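Local atomic coordinates of peptidyl-prolyl cis-trans isomerase cyclophilin-type (Toxoplasma gondii, PDB entry 3BO7), a protein that probably speeds protein folding by catalysing cis-trans isomerisation of the peptide bonds that precede proline. Residues V98-A108 with F119-N130. Residues are numbered along the deposited sequence; the frame is centred on the assembly and turned at random.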
ATOM      1  N   VAL A  98       0.659  14.470  -4.298  1.00 33.67           N
ATOM      2  CA  VAL A  98      -0.566  14.328  -5.081  1.00 33.80           C
ATOM      3  C   VAL A  98      -0.585  12.984  -5.831  1.00 34.33           C
ATOM      4  O   VAL A  98       0.476  12.418  -6.119  1.00 34.55           O
ATOM      5  CB  VAL A  98      -0.767  15.517  -6.055  1.00 33.75           C
ATOM      6  CG1 VAL A  98      -0.967  16.822  -5.272  1.00 33.51           C
ATOM      7  CG2 VAL A  98       0.402  15.642  -7.042  1.00 33.15           C
ATOM      8  N   HIS A  99      -1.786  12.473  -6.117  1.00 34.38           N
ATOM      9  CA  HIS A  99      -1.949  11.192  -6.805  1.00 34.54           C
ATOM     10  C   HIS A  99      -1.730  11.372  -8.302  1.00 35.29           C
ATOM     11  O   HIS A  99      -2.634  11.158  -9.112  1.00 35.27           O
ATOM     12  CB  HIS A  99      -3.332  10.582  -6.527  1.00 34.35           C
ATOM     13  CG  HIS A  99      -3.607  10.353  -5.073  1.00 33.19           C
ATOM     14  ND1 HIS A  99      -4.067  11.347  -4.237  1.00 32.41           N
ATOM     15  CD2 HIS A  99      -3.451   9.253  -4.301  1.00 31.73           C
ATOM     16  CE1 HIS A  99      -4.203  10.864  -3.017  1.00 32.67           C
ATOM     17  NE2 HIS A  99      -3.836   9.594  -3.029  1.00 32.53           N
ATOM     18  N   GLN A 100      -0.515  11.764  -8.662  1.00 36.18           N
ATOM     19  CA  GLN A 100      -0.179  12.034 -10.047  1.00 37.05           C
ATOM     20  C   GLN A 100       0.769  10.977 -10.570  1.00 37.06           C
ATOM     21  O   GLN A 100       1.810  10.711  -9.973  1.00 37.18           O
ATOM     22  CB  GLN A 100       0.451  13.414 -10.165  1.00 37.61           C
ATOM     23  CG  GLN A 100       0.661  13.890 -11.585  1.00 40.95           C
ATOM     24  CD  GLN A 100       0.940  15.384 -11.659  1.00 44.43           C
ATOM     25  OE1 GLN A 100       1.885  15.817 -12.326  1.00 46.15           O
ATOM     26  NE2 GLN A 100       0.113  16.181 -10.981  1.00 44.81           N
ATOM     27  N   GLY A 101       0.390  10.368 -11.689  1.00 37.26           N
ATOM     28  CA  GLY A 101       1.253   9.431 -12.388  1.00 37.17           C
ATOM     29  C   GLY A 101       1.285   8.050 -11.771  1.00 37.10           C
ATOM     30  O   GLY A 101       0.584   7.767 -10.793  1.00 37.22           O
ATOM     31  N   ILE A 102       2.112   7.193 -12.355  1.00 36.78           N
ATOM     32  CA  ILE A 102       2.257   5.806 -11.922  1.00 36.43           C
ATOM     33  C   ILE A 102       3.062   5.696 -10.619  1.00 36.04           C
ATOM     34  O   ILE A 102       3.987   6.476 -10.382  1.00 36.45           O
ATOM     35  CB  ILE A 102       2.910   4.950 -13.059  1.00 36.61           C
ATOM     36  CG1 ILE A 102       2.965   3.462 -12.689  1.00 36.62           C
ATOM     37  CG2 ILE A 102       4.297   5.513 -13.451  1.00 36.63           C
ATOM     38  CD1 ILE A 102       3.105   2.538 -13.874  1.00 36.38           C
ATOM     39  N   GLY A 103       2.687   4.751  -9.763  1.00 35.14           N
ATOM     40  CA  GLY A 103       3.535   4.371  -8.637  1.00 33.64           C
ATOM     41  C   GLY A 103       3.411   5.155  -7.343  1.00 33.01           C
ATOM     42  O   GLY A 103       4.292   5.058  -6.486  1.00 32.81           O
ATOM     43  N   VAL A 104       2.336   5.926  -7.190  1.00 31.93           N
ATOM     44  CA  VAL A 104       2.071   6.612  -5.930  1.00 31.17           C
ATOM     45  C   VAL A 104       1.583   5.584  -4.894  1.00 30.97           C
ATOM     46  O   VAL A 104       0.684   4.779  -5.176  1.00 30.78           O
ATOM     47  CB  VAL A 104       1.051   7.776  -6.111  1.00 31.16           C
ATOM     48  CG1 VAL A 104       0.700   8.428  -4.782  1.00 30.62           C
ATOM     49  CG2 VAL A 104       1.580   8.826  -7.094  1.00 31.35           C
ATOM     50  N   LEU A 105       2.196   5.590  -3.712  1.00 30.38           N
ATOM     51  CA  LEU A 105       1.758   4.717  -2.627  1.00 29.83           C
ATOM     52  C   LEU A 105       0.900   5.505  -1.642  1.00 30.15           C
ATOM     53  O   LEU A 105       1.332   6.507  -1.051  1.00 30.05           O
ATOM     54  CB  LEU A 105       2.940   4.031  -1.926  1.00 29.61           C
ATOM     55  CG  LEU A 105       2.620   3.187  -0.677  1.00 29.56           C
ATOM     56  CD1 LEU A 105       1.778   1.953  -1.023  1.00 29.59           C
ATOM     57  CD2 LEU A 105       3.876   2.762   0.071  1.00 29.04           C
ATOM     58  N   SER A 106      -0.328   5.033  -1.466  1.00 30.24           N
ATOM     59  CA  SER A 106      -1.324   5.767  -0.712  1.00 29.77           C
ATOM     60  C   SER A 106      -2.194   4.846   0.159  1.00 29.49           C
ATOM     61  O   SER A 106      -2.235   3.634  -0.061  1.00 29.01           O
ATOM     62  CB  SER A 106      -2.169   6.571  -1.688  1.00 29.67           C
ATOM     63  OG  SER A 106      -2.985   7.496  -1.010  1.00 30.50           O
ATOM     64  N   MET A 107      -2.870   5.427   1.152  1.00 29.32           N
ATOM     65  CA  MET A 107      -3.716   4.663   2.088  1.00 29.14           C
ATOM     66  C   MET A 107      -5.162   4.508   1.618  1.00 29.02           C
ATOM     67  O   MET A 107      -5.818   5.481   1.263  1.00 29.15           O
ATOM     68  CB  MET A 107      -3.724   5.311   3.483  1.00 29.02           C
ATOM     69  CG  MET A 107      -2.451   5.153   4.313  1.00 28.71           C
ATOM     70  SD  MET A 107      -1.931   3.437   4.606  1.00 28.96           S
ATOM     71  CE  MET A 107      -3.278   2.782   5.601  1.00 30.26           C
ATOM     72  N   ALA A 108      -5.652   3.276   1.618  1.00 29.24           N
ATOM     73  CA  ALA A 108      -7.079   3.019   1.503  1.00 29.42           C
ATOM     74  C   ALA A 108      -7.764   3.342   2.849  1.00 30.29           C
ATOM     75  O   ALA A 108      -7.143   3.241   3.917  1.00 30.29           O
ATOM     76  CB  ALA A 108      -7.315   1.579   1.104  1.00 28.39           C
ATOM     77  N   PHE A 119      -3.608  -0.411   1.494  1.00 29.28           N
ATOM     78  CA  PHE A 119      -2.957   0.611   0.704  1.00 29.30           C
ATOM     79  C   PHE A 119      -3.189   0.341  -0.769  1.00 29.44           C
ATOM     80  O   PHE A 119      -3.657  -0.723  -1.145  1.00 29.08           O
ATOM     81  CB  PHE A 119      -1.453   0.643   1.021  1.00 29.12           C
ATOM     82  CG  PHE A 119      -0.762  -0.663   0.755  1.00 29.40           C
ATOM     83  CD1 PHE A 119      -0.206  -0.930  -0.502  1.00 28.38           C
ATOM     84  CD2 PHE A 119      -0.704  -1.648   1.744  1.00 28.68           C
ATOM     85  CE1 PHE A 119       0.408  -2.147  -0.759  1.00 27.69           C
ATOM     86  CE2 PHE A 119      -0.092  -2.875   1.492  1.00 27.95           C
ATOM     87  CZ  PHE A 119       0.469  -3.119   0.245  1.00 28.11           C
ATOM     88  N   PHE A 120      -2.865   1.323  -1.601  1.00 29.95           N
ATOM     89  CA  PHE A 120      -2.892   1.129  -3.045  1.00 30.19           C
ATOM     90  C   PHE A 120      -1.687   1.749  -3.728  1.00 30.43           C
ATOM     91  O   PHE A 120      -1.036   2.655  -3.197  1.00 30.24           O
ATOM     92  CB  PHE A 120      -4.198   1.639  -3.667  1.00 30.14           C
ATOM     93  CG  PHE A 120      -4.486   3.098  -3.433  1.00 29.57           C
ATOM     94  CD1 PHE A 120      -4.356   4.017  -4.470  1.00 30.82           C
ATOM     95  CD2 PHE A 120      -4.940   3.548  -2.201  1.00 29.12           C
ATOM     96  CE1 PHE A 120      -4.655   5.368  -4.274  1.00 30.36           C
ATOM     97  CE2 PHE A 120      -5.234   4.888  -1.994  1.00 28.80           C
ATOM     98  CZ  PHE A 120      -5.100   5.802  -3.037  1.00 29.52           C
ATOM     99  N   ILE A 121      -1.384   1.233  -4.908  1.00 31.01           N
ATOM    100  CA  ILE A 121      -0.371   1.846  -5.753  1.00 31.43           C
ATOM    101  C   ILE A 121      -1.028   2.219  -7.070  1.00 32.08           C
ATOM    102  O   ILE A 121      -1.712   1.394  -7.696  1.00 32.25           O
ATOM    103  CB  ILE A 121       0.857   0.930  -5.949  1.00 31.27           C
ATOM    104  CG1 ILE A 121       1.362   0.433  -4.587  1.00 31.21           C
ATOM    105  CG2 ILE A 121       1.962   1.681  -6.679  1.00 30.85           C
ATOM    106  CD1 ILE A 121       2.426  -0.634  -4.644  1.00 29.89           C
ATOM    107  N   THR A 122      -0.849   3.469  -7.478  1.00 33.11           N
ATOM    108  CA  THR A 122      -1.510   3.970  -8.677  1.00 33.97           C
ATOM    109  C   THR A 122      -0.904   3.393  -9.950  1.00 34.65           C
ATOM    110  O   THR A 122       0.305   3.168 -10.020  1.00 35.33           O
ATOM    111  CB  THR A 122      -1.479   5.513  -8.761  1.00 34.10           C
ATOM    112  OG1 THR A 122      -0.159   5.962  -9.106  1.00 35.01           O
ATOM    113  CG2 THR A 122      -1.923   6.141  -7.441  1.00 33.55           C
ATOM    114  N   PHE A 123      -1.757   3.152 -10.944  1.00 35.12           N
ATOM    115  CA  PHE A 123      -1.313   2.890 -12.310  1.00 35.61           C
ATOM    116  C   PHE A 123      -1.249   4.204 -13.105  1.00 36.30           C
ATOM    117  O   PHE A 123      -0.426   4.351 -14.019  1.00 37.01           O
ATOM    118  CB  PHE A 123      -2.237   1.875 -13.010  1.00 34.77           C
ATOM    119  CG  PHE A 123      -2.207   0.484 -12.398  1.00 34.35           C
ATOM    120  CD1 PHE A 123      -0.996  -0.138 -12.081  1.00 33.11           C
ATOM    121  CD2 PHE A 123      -3.382  -0.213 -12.181  1.00 32.16           C
ATOM    122  CE1 PHE A 123      -0.970  -1.422 -11.532  1.00 32.44           C
ATOM    123  CE2 PHE A 123      -3.364  -1.494 -11.643  1.00 33.05           C
ATOM    124  CZ  PHE A 123      -2.155  -2.096 -11.310  1.00 32.94           C
ATOM    125  N   LYS A 124      -2.131   5.141 -12.753  1.00 36.72           N
ATOM    126  CA  LYS A 124      -2.131   6.476 -13.352  0.50 36.73           C
ATOM    127  C   LYS A 124      -2.754   7.494 -12.407  1.00 36.62           C
ATOM    128  O   LYS A 124      -3.222   7.141 -11.325  1.00 37.01           O
ATOM    129  CB  LYS A 124      -2.842   6.490 -14.715  0.50 36.80           C
ATOM    130  CG  LYS A 124      -2.594   7.770 -15.540  0.50 37.43           C
ATOM    131  CD  LYS A 124      -1.101   8.157 -15.613  0.50 37.14           C
ATOM    132  CE  LYS A 124      -0.915   9.631 -15.954  0.50 36.77           C
ATOM    133  NZ  LYS A 124       0.517  10.030 -15.918  0.50 36.49           N
ATOM    134  N   SER A 125      -2.715   8.763 -12.801  1.00 36.27           N
ATOM    135  CA  SER A 125      -3.270   9.842 -12.011  1.00 35.87           C
ATOM    136  C   SER A 125      -4.705   9.576 -11.581  1.00 35.71           C
ATOM    137  O   SER A 125      -5.508   9.020 -12.339  1.00 35.98           O
ATOM    138  CB  SER A 125      -3.188  11.141 -12.791  1.00 35.75           C
ATOM    139  OG  SER A 125      -1.835  11.490 -12.965  1.00 36.53           O
ATOM    140  N   CYS A 126      -5.001   9.970 -10.347  1.00 35.11           N
ATOM    141  CA  CYS A 126      -6.336   9.877  -9.760  1.00 34.42           C
ATOM    142  C   CYS A 126      -6.405  10.939  -8.673  1.00 33.72           C
ATOM    143  O   CYS A 126      -6.593  10.636  -7.496  1.00 33.55           O
ATOM    144  CB  CYS A 126      -6.606   8.474  -9.187  1.00 34.31           C
ATOM    145  SG  CYS A 126      -5.222   7.735  -8.274  1.00 35.35           S
ATOM    146  N   GLU A 127      -6.251  12.191  -9.096  1.00 32.77           N
ATOM    147  CA  GLU A 127      -6.119  13.308  -8.168  1.00 32.47           C
ATOM    148  C   GLU A 127      -7.425  13.742  -7.481  1.00 31.98           C
ATOM    149  O   GLU A 127      -7.414  14.618  -6.611  1.00 32.04           O
ATOM    150  CB  GLU A 127      -5.408  14.489  -8.844  1.00 32.20           C
ATOM    151  CG  GLU A 127      -3.929  14.242  -9.065  1.00 32.93           C
ATOM    152  CD  GLU A 127      -3.172  15.495  -9.480  1.00 35.22           C
ATOM    153  OE1 GLU A 127      -2.855  15.626 -10.680  1.00 37.33           O
ATOM    154  OE2 GLU A 127      -2.904  16.361  -8.624  1.00 35.76           O
ATOM    155  N   HIS A 128      -8.544  13.134  -7.868  1.00 31.61           N
ATOM    156  CA  HIS A 128      -9.793  13.282  -7.104  1.00 31.23           C
ATOM    157  C   HIS A 128      -9.637  12.659  -5.706  1.00 31.10           C
ATOM    158  O   HIS A 128     -10.460  12.900  -4.815  1.00 31.51           O
ATOM    159  CB  HIS A 128     -10.989  12.678  -7.863  1.00 31.23           C
ATOM    160  CG  HIS A 128     -10.838  11.219  -8.177  1.00 31.02           C
ATOM    161  ND1 HIS A 128     -10.117  10.759  -9.260  1.00 29.72           N
ATOM    162  CD2 HIS A 128     -11.307  10.115  -7.541  1.00 30.03           C
ATOM    163  CE1 HIS A 128     -10.151   9.436  -9.280  1.00 30.27           C
ATOM    164  NE2 HIS A 128     -10.862   9.019  -8.244  1.00 30.01           N
ATOM    165  N   LEU A 129      -8.569  11.874  -5.519  1.00 30.59           N
ATOM    166  CA  LEU A 129      -8.254  11.253  -4.226  1.00 30.21           C
ATOM    167  C   LEU A 129      -7.385  12.131  -3.317  1.00 30.33           C
ATOM    168  O   LEU A 129      -7.237  11.836  -2.126  1.00 30.30           O
ATOM    169  CB  LEU A 129      -7.644   9.846  -4.399  1.00 29.66           C
ATOM    170  CG  LEU A 129      -8.456   8.860  -5.252  1.00 28.81           C
ATOM    171  CD1 LEU A 129      -7.781   7.497  -5.353  1.00 27.73           C
ATOM    172  CD2 LEU A 129      -9.876   8.713  -4.723  1.00 27.56           C
ATOM    173  N   ASN A 130      -6.834  13.217  -3.867  1.00 30.51           N
ATOM    174  CA  ASN A 130      -6.056  14.164  -3.081  1.00 30.66           C
ATOM    175  C   ASN A 130      -6.853  14.657  -1.870  1.00 30.82           C
ATOM    176  O   ASN A 130      -8.044  14.953  -1.978  1.00 30.82           O
ATOM    177  CB  ASN A 130      -5.602  15.357  -3.925  1.00 30.69           C
ATOM    178  CG  ASN A 130      -4.657  14.969  -5.057  1.00 31.31           C
ATOM    179  OD1 ASN A 130      -4.139  13.851  -5.116  1.00 31.24           O
ATOM    180  ND2 ASN A 130      -4.430  15.910  -5.969  1.00 30.85           N
TER
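With chi1 of His-99 at -58°, its ring lies beside its own backbone N, and Asn-130, turned the same way at chi1 -64°, brings OD1 to meet the backbone N and ring ND1 of His-99. Asn-130 OD1 accepts from His-99 N at 2.9 Å and, in its carbonyl plane, from His-99 ND1 at 2.7 Å; ring and amide are nearly coplanar, 21° apart. Ser-106 OG is hydrogen-bonded to NE2, in the plane of the ring, while Leu-129 CB sits over the centre of one face in a CH-pi contact. The imidazole is thus fixed in rotation as well as in position. Asn-130 is steadied in turn: its ND2 donates to the anti lone pair of Glu-127 OE2.

Thr-122 OG1 works in both directions, giving its proton to Gly-101 O at 2.6 Å and accepting from Val-104 N at 3.1 Å, which pins the loop before strand 104-107. Farther along, Ser-106 and Phe-120 form a hydrogen-bonded antiparallel pair, and Ser-106 CB rests over the Phe-120 ring toward its rim, 3.7 Å from the centroid. On the opposite side of the sheet Leu-105 CD1 packs against Phe-119 CD1.

Phe-120, Leu-129 and Ala-108 also pack on the bound peptide, and His-128 NE2 hydrogen-bonds its backbone. Strands 104-107 and 119-122 form a beta hairpin of the cyclophilin barrel, its flanking loops joined through Thr-122 and through His-99, the centre of an inverse gamma turn.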